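Local coordinates for protein exported gluconolactonase (Xanthomonas campestris pv. campestris, PDB 3DR2) that hydrolyses gluconolactone as a calcium-binding, six-bladed beta-propeller enzyme of the SMP-30/gluconolactonase family, important in secondary pathways of glucose metabolism, at residues P50-E54 with A55-L59; N91-D94 with A95-L99. All coordinates share one frame; numbering follows the deposited sequence.

Interaction 1 (P50-E54 with A55-L59); sequences PAWWE and AQRTL
With CG of Trp-53 anti to the backbone N (chi1 -166°) and CG of Gln-56 anti to its own carbonyl carbon (chi1 -56°), the indole and the glutamine chain run side by side in the same direction. Gln-56 CG thereby sits 3.4 Å from the centroid of the six-membered ring of Trp-53, straight over the face, a CH-pi contact. On the opposite face of the sheet from Trp-53, CZ2 of Trp-52 lies over the centre of one face of the Arg-57 guanidinium; the two planes stand 69° apart, so this is no parallel stack. Glu-54 bends at chi2 so that OE1 accepts from Trp-52 NE1 at 2.9 Å, in the indole plane. That same oxygen lies 3.6 Å from Arg-57 NH1 but well out of the guanidinium plane, so this salt bridge rests on charge alone; a water joins the two atoms, while Glu-74 takes Arg-57 NE. In the backbone, Trp-53 N gives a 2.9 Å bond to Thr-58 O, and Trp-53 O accepts from Gln-56 N (3.1 Å) and Thr-58 N (3.2 Å), which arrive from opposite faces of its carbonyl plane. Arg-57 N turns instead to Glu-54 O. Leu-59 CD1 meets Pro-50 CB at 4.0 Å. Arg-57, with positive phi, and Thr-58 both face Trp-53, the G1 beta bulge that closes this hairpin between strands 47-53 and 58-63 of a propeller blade.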
ATOM      1  N   PRO A  50       3.020   5.880 -15.696  1.00 14.13           N
ATOM      2  CA  PRO A  50       3.680   4.994 -16.660  1.00 14.88           C
ATOM      3  C   PRO A  50       4.565   5.783 -17.625  1.00 17.28           C
ATOM      4  O   PRO A  50       4.172   6.836 -18.126  1.00 16.03           O
ATOM      5  CB  PRO A  50       2.509   4.335 -17.371  1.00 14.95           C
ATOM      6  CG  PRO A  50       1.486   5.455 -17.406  1.00 15.24           C
ATOM      7  CD  PRO A  50       1.585   6.029 -16.002  1.00 13.61           C
ATOM      8  N   ALA A  51       5.758   5.263 -17.888  1.00 13.14           N
ATOM      9  CA  ALA A  51       6.692   5.912 -18.792  1.00 13.63           C
ATOM     10  C   ALA A  51       7.490   4.848 -19.532  1.00 16.92           C
ATOM     11  O   ALA A  51       8.051   3.936 -18.919  1.00 14.94           O
ATOM     12  CB  ALA A  51       7.633   6.817 -18.010  1.00 14.38           C
ATOM     13  N   TRP A  52       7.539   4.963 -20.854  1.00 13.67           N
ATOM     14  CA  TRP A  52       8.280   4.005 -21.660  1.00 15.10           C
ATOM     15  C   TRP A  52       9.763   4.354 -21.638  1.00 14.15           C
ATOM     16  O   TRP A  52      10.151   5.480 -21.943  1.00 16.44           O
ATOM     17  CB  TRP A  52       7.763   4.004 -23.100  1.00 17.74           C
ATOM     18  CG  TRP A  52       8.570   3.118 -24.001  1.00 18.76           C
ATOM     19  CD1 TRP A  52       9.487   3.513 -24.931  1.00 20.33           C
ATOM     20  CD2 TRP A  52       8.571   1.684 -24.020  1.00 19.27           C
ATOM     21  NE1 TRP A  52      10.059   2.417 -25.528  1.00 18.92           N
ATOM     22  CE2 TRP A  52       9.517   1.282 -24.987  1.00 19.56           C
ATOM     23  CE3 TRP A  52       7.867   0.703 -23.311  1.00 18.49           C
ATOM     24  CZ2 TRP A  52       9.778  -0.068 -25.267  1.00 20.04           C
ATOM     25  CZ3 TRP A  52       8.126  -0.640 -23.588  1.00 20.77           C
ATOM     26  CH2 TRP A  52       9.076  -1.010 -24.559  1.00 19.94           C
ATOM     27  N   TRP A  53      10.578   3.369 -21.279  1.00 14.99           N
ATOM     28  CA  TRP A  53      12.024   3.523 -21.173  1.00 15.40           C
ATOM     29  C   TRP A  53      12.678   2.745 -22.315  1.00 17.87           C
ATOM     30  O   TRP A  53      12.961   1.555 -22.184  1.00 17.57           O
ATOM     31  CB  TRP A  53      12.470   2.964 -19.819  1.00 16.05           C
ATOM     32  CG  TRP A  53      13.856   3.317 -19.398  1.00 17.36           C
ATOM     33  CD1 TRP A  53      14.688   4.241 -19.968  1.00 17.38           C
ATOM     34  CD2 TRP A  53      14.557   2.788 -18.266  1.00 17.97           C
ATOM     35  NE1 TRP A  53      15.863   4.318 -19.256  1.00 19.82           N
ATOM     36  CE2 TRP A  53      15.807   3.439 -18.206  1.00 19.91           C
ATOM     37  CE3 TRP A  53      14.248   1.825 -17.294  1.00 19.00           C
ATOM     38  CZ2 TRP A  53      16.752   3.159 -17.211  1.00 22.02           C
ATOM     39  CZ3 TRP A  53      15.187   1.548 -16.305  1.00 19.27           C
ATOM     40  CH2 TRP A  53      16.423   2.214 -16.273  1.00 22.70           C
ATOM     41  N   GLU A  54      12.909   3.429 -23.432  1.00 17.75           N
ATOM     42  CA  GLU A  54      13.501   2.813 -24.617  1.00 18.77           C
ATOM     43  C   GLU A  54      14.815   2.077 -24.364  1.00 19.81           C
ATOM     44  O   GLU A  54      14.988   0.933 -24.799  1.00 20.49           O
ATOM     45  CB  GLU A  54      13.712   3.874 -25.702  1.00 20.23           C
ATOM     46  CG  GLU A  54      14.357   3.350 -26.983  1.00 22.49           C
ATOM     47  CD  GLU A  54      13.441   2.463 -27.819  1.00 24.13           C
ATOM     48  OE1 GLU A  54      12.304   2.166 -27.399  1.00 23.41           O
ATOM     49  OE2 GLU A  54      13.869   2.055 -28.918  1.00 27.63           O
ATOM     50  N   ALA A  55      15.738   2.727 -23.666  1.00 19.93           N
ATOM     51  CA  ALA A  55      17.038   2.127 -23.379  1.00 21.47           C
ATOM     52  C   ALA A  55      16.956   0.730 -22.755  1.00 21.55           C
ATOM     53  O   ALA A  55      17.842  -0.103 -22.961  1.00 23.03           O
ATOM     54  CB  ALA A  55      17.840   3.050 -22.474  1.00 22.56           C
ATOM     55  N   GLN A  56      15.894   0.468 -22.001  1.00 20.64           N
ATOM     56  CA  GLN A  56      15.729  -0.829 -21.353  1.00 20.82           C
ATOM     57  C   GLN A  56      14.492  -1.578 -21.847  1.00 18.56           C
ATOM     58  O   GLN A  56      14.133  -2.622 -21.291  1.00 19.80           O
ATOM     59  CB  GLN A  56      15.636  -0.636 -19.833  1.00 21.73           C
ATOM     60  CG  GLN A  56      16.823   0.102 -19.220  1.00 23.10           C
ATOM     61  CD  GLN A  56      17.575  -0.750 -18.216  1.00 25.39           C
ATOM     62  OE1 GLN A  56      18.550  -0.302 -17.605  1.00 26.77           O
ATOM     63  NE2 GLN A  56      17.122  -1.983 -18.035  1.00 27.30           N
ATOM     64  N   ARG A  57      13.860  -1.046 -22.892  1.00 17.14           N
ATOM     65  CA  ARG A  57      12.638  -1.613 -23.464  1.00 19.81           C
ATOM     66  C   ARG A  57      11.728  -2.087 -22.348  1.00 17.56           C
ATOM     67  O   ARG A  57      11.216  -3.213 -22.357  1.00 16.96           O
ATOM     68  CB  ARG A  57      12.957  -2.758 -24.431  1.00 22.20           C
ATOM     69  CG  ARG A  57      13.701  -2.284 -25.681  1.00 24.37           C
ATOM     70  CD  ARG A  57      13.505  -3.233 -26.863  1.00 25.92           C
ATOM     71  NE  ARG A  57      12.127  -3.230 -27.360  1.00 25.07           N
ATOM     72  CZ  ARG A  57      11.595  -2.284 -28.128  1.00 24.02           C
ATOM     73  NH1 ARG A  57      12.321  -1.241 -28.513  1.00 26.15           N
ATOM     74  NH2 ARG A  57      10.326  -2.377 -28.509  1.00 25.13           N
ATOM     75  N   THR A  58      11.519  -1.187 -21.394  1.00 15.82           N
ATOM     76  CA  THR A  58      10.710  -1.462 -20.218  1.00 16.18           C
ATOM     77  C   THR A  58       9.670  -0.374 -19.959  1.00 15.12           C
ATOM     78  O   THR A  58       9.948   0.808 -20.151  1.00 14.30           O
ATOM     79  CB  THR A  58      11.620  -1.546 -18.971  1.00 17.86           C
ATOM     80  OG1 THR A  58      12.562  -2.615 -19.133  1.00 17.37           O
ATOM     81  CG2 THR A  58      10.797  -1.769 -17.707  1.00 16.79           C
ATOM     82  N   LEU A  59       8.475  -0.777 -19.535  1.00 14.62           N
ATOM     83  CA  LEU A  59       7.434   0.189 -19.189  1.00 14.36           C
ATOM     84  C   LEU A  59       7.594   0.393 -17.682  1.00 14.37           C
ATOM     85  O   LEU A  59       7.372  -0.528 -16.893  1.00 13.56           O
ATOM     86  CB  LEU A  59       6.033  -0.357 -19.489  1.00 15.39           C
ATOM     87  CG  LEU A  59       4.846   0.613 -19.336  1.00 16.60           C
ATOM     88  CD1 LEU A  59       4.591   0.959 -17.866  1.00 13.55           C
ATOM     89  CD2 LEU A  59       5.124   1.883 -20.140  1.00 13.74           C
TER
HETATM   90  O   HOH W   1      10.742   0.996 -29.551  1.00 29.50           O

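Interaction 2 (N91-D94 with A95-L99); sequences NAVD and AQQRL
Asp-94 and Arg-98 cross at a slant, with the carboxylate and guanidinium planes 52° apart; the two oxygens take different partners. OD1 offers its syn lone pair to Arg-98 NE at 2.8 Å, with the oxygen 26° out of the guanidinium plane; a weak second bond from NH2 to OD1 completes the salt bridge. OD2 turns to the backbone instead: Arg-98 N reaches it from above the carboxylate plane at 2.8 Å with a nearly straight N-H, and Gln-96 N adds a weak bond. The carboxylate is placed there by chi1 of 70°, which sets CG between the backbone N and the carbonyl carbon and folds it back over the following residues. What it spans is a type I beta turn from Asp-94 to Gln-97, closed by Gln-97 N to Asp-94 O at 3.0 Å, in the connection between strands 88-93 and 99-103 of a propeller blade. Asp-94 N donates in turn to Arg-98 O (3.0 Å). On the neighbouring pair, non-hydrogen-bonded Val-93 and Leu-99, the side chains also meet at a slant: CG2 of Val-93 lies 3.8 Å from CD2 of Leu-99, while the other branch of Val-93, CG1, rests on Gln-97 CA at 3.6 Å.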
ATOM      1  N   ASN A  91       6.403   9.361 -13.365  1.00 12.45           N
ATOM      2  CA  ASN A  91       7.719   8.970 -13.882  1.00 12.83           C
ATOM      3  C   ASN A  91       7.795   9.492 -15.313  1.00 14.60           C
ATOM      4  O   ASN A  91       6.768   9.650 -15.983  1.00 12.54           O
ATOM      5  CB  ASN A  91       7.900   7.448 -13.950  1.00 14.33           C
ATOM      6  CG  ASN A  91       7.863   6.790 -12.597  1.00 13.05           C
ATOM      7  OD1 ASN A  91       8.786   6.927 -11.792  1.00 14.34           O
ATOM      8  ND2 ASN A  91       6.788   6.059 -12.336  1.00 15.62           N
ATOM      9  N   ALA A  92       9.016   9.743 -15.770  1.00 11.58           N
ATOM     10  CA  ALA A  92       9.268  10.211 -17.126  1.00 13.98           C
ATOM     11  C   ALA A  92      10.704   9.832 -17.457  1.00 16.12           C
ATOM     12  O   ALA A  92      11.461   9.425 -16.575  1.00 14.83           O
ATOM     13  CB  ALA A  92       9.082  11.718 -17.220  1.00 16.23           C
ATOM     14  N   VAL A  93      11.073   9.959 -18.728  1.00 14.88           N
ATOM     15  CA  VAL A  93      12.420   9.620 -19.170  1.00 18.07           C
ATOM     16  C   VAL A  93      13.019  10.820 -19.884  1.00 18.95           C
ATOM     17  O   VAL A  93      12.412  11.351 -20.808  1.00 20.26           O
ATOM     18  CB  VAL A  93      12.392   8.423 -20.137  1.00 16.68           C
ATOM     19  CG1 VAL A  93      13.819   8.021 -20.512  1.00 16.70           C
ATOM     20  CG2 VAL A  93      11.657   7.261 -19.495  1.00 17.43           C
ATOM     21  N   ASP A  94      14.202  11.251 -19.460  1.00 17.55           N
ATOM     22  CA  ASP A  94      14.814  12.406 -20.091  1.00 20.85           C
ATOM     23  C   ASP A  94      15.550  12.050 -21.376  1.00 20.65           C
ATOM     24  O   ASP A  94      15.567  10.892 -21.794  1.00 21.17           O
ATOM     25  CB  ASP A  94      15.725  13.148 -19.098  1.00 18.25           C
ATOM     26  CG  ASP A  94      16.987  12.381 -18.739  1.00 17.67           C
ATOM     27  OD1 ASP A  94      17.634  12.778 -17.743  1.00 19.05           O
ATOM     28  OD2 ASP A  94      17.342  11.408 -19.440  1.00 20.17           O
ATOM     29  N   ALA A  95      16.132  13.056 -22.016  1.00 24.62           N
ATOM     30  CA  ALA A  95      16.839  12.847 -23.271  1.00 23.68           C
ATOM     31  C   ALA A  95      18.001  11.865 -23.155  1.00 24.85           C
ATOM     32  O   ALA A  95      18.332  11.177 -24.122  1.00 26.55           O
ATOM     33  CB  ALA A  95      17.327  14.181 -23.814  1.00 25.97           C
ATOM     34  N   GLN A  96      18.612  11.792 -21.976  1.00 24.35           N
ATOM     35  CA  GLN A  96      19.739  10.888 -21.755  1.00 22.51           C
ATOM     36  C   GLN A  96      19.293   9.504 -21.282  1.00 23.34           C
ATOM     37  O   GLN A  96      20.109   8.712 -20.812  1.00 24.13           O
ATOM     38  CB  GLN A  96      20.707  11.480 -20.725  1.00 23.48           C
ATOM     39  CG  GLN A  96      21.447  12.745 -21.166  1.00 25.97           C
ATOM     40  CD  GLN A  96      20.556  13.973 -21.236  1.00 26.67           C
ATOM     41  OE1 GLN A  96      19.859  14.308 -20.275  1.00 28.28           O
ATOM     42  NE2 GLN A  96      20.586  14.660 -22.372  1.00 27.76           N
ATOM     43  N   GLN A  97      17.999   9.224 -21.426  1.00 20.11           N
ATOM     44  CA  GLN A  97      17.401   7.956 -21.020  1.00 20.58           C
ATOM     45  C   GLN A  97      17.540   7.653 -19.531  1.00 18.24           C
ATOM     46  O   GLN A  97      17.686   6.495 -19.128  1.00 18.71           O
ATOM     47  CB  GLN A  97      17.953   6.796 -21.854  1.00 18.86           C
ATOM     48  CG  GLN A  97      17.396   6.731 -23.287  1.00 22.94           C
ATOM     49  CD  GLN A  97      15.886   6.494 -23.347  1.00 22.29           C
ATOM     50  OE1 GLN A  97      15.128   7.338 -23.833  1.00 24.76           O
ATOM     51  NE2 GLN A  97      15.447   5.341 -22.861  1.00 20.84           N
ATOM     52  N   ARG A  98      17.501   8.706 -18.721  1.00 16.67           N
ATOM     53  CA  ARG A  98      17.558   8.566 -17.267  1.00 16.28           C
ATOM     54  C   ARG A  98      16.126   8.742 -16.774  1.00 17.69           C
ATOM     55  O   ARG A  98      15.364   9.516 -17.346  1.00 17.63           O
ATOM     56  CB  ARG A  98      18.437   9.655 -16.641  1.00 18.42           C
ATOM     57  CG  ARG A  98      19.919   9.541 -16.940  1.00 18.87           C
ATOM     58  CD  ARG A  98      20.665  10.752 -16.394  1.00 18.15           C
ATOM     59  NE  ARG A  98      20.259  11.982 -17.075  1.00 18.78           N
ATOM     60  CZ  ARG A  98      20.885  13.147 -16.950  1.00 21.03           C
ATOM     61  NH1 ARG A  98      21.950  13.252 -16.165  1.00 19.56           N
ATOM     62  NH2 ARG A  98      20.454  14.208 -17.622  1.00 20.97           N
ATOM     63  N   LEU A  99      15.752   8.018 -15.724  1.00 15.17           N
ATOM     64  CA  LEU A  99      14.406   8.140 -15.186  1.00 16.93           C
ATOM     65  C   LEU A  99      14.324   9.335 -14.250  1.00 17.49           C
ATOM     66  O   LEU A  99      15.207   9.533 -13.417  1.00 17.37           O
ATOM     67  CB  LEU A  99      14.016   6.884 -14.398  1.00 16.45           C
ATOM     68  CG  LEU A  99      14.028   5.534 -15.109  1.00 16.56           C
ATOM     69  CD1 LEU A  99      13.481   4.474 -14.166  1.00 17.33           C
ATOM     70  CD2 LEU A  99      13.188   5.608 -16.380  1.00 17.73           C
TER

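Interactions 1 and 2 are the tight turns joining two neighbouring strands in each of two successive propeller blades, their centres about 9 Å apart. Both are partly buried: Leu-59 and Leu-99 are buried, whereas Ala-55, Gln-56, Ala-95 and Gln-96 are exposed; Asp-94 is buried although it starts its turn. They hold different strand pairs, yet they touch: Trp-53 NE1 lies 2.8 Å from Gln-97 O, a probable hydrogen bond, and Val-93 and Leu-99 pack on Trp-53. Chemically they diverge. Interaction 1 relies on two indoles, with its carboxylate bonded to one of them; in interaction 2 a single aspartate serves both backbone and guanidinium. On the strand side of each turn, the side chains of Ala-51 and Ala-92 each lie about 6 Å from a bound calcium ion.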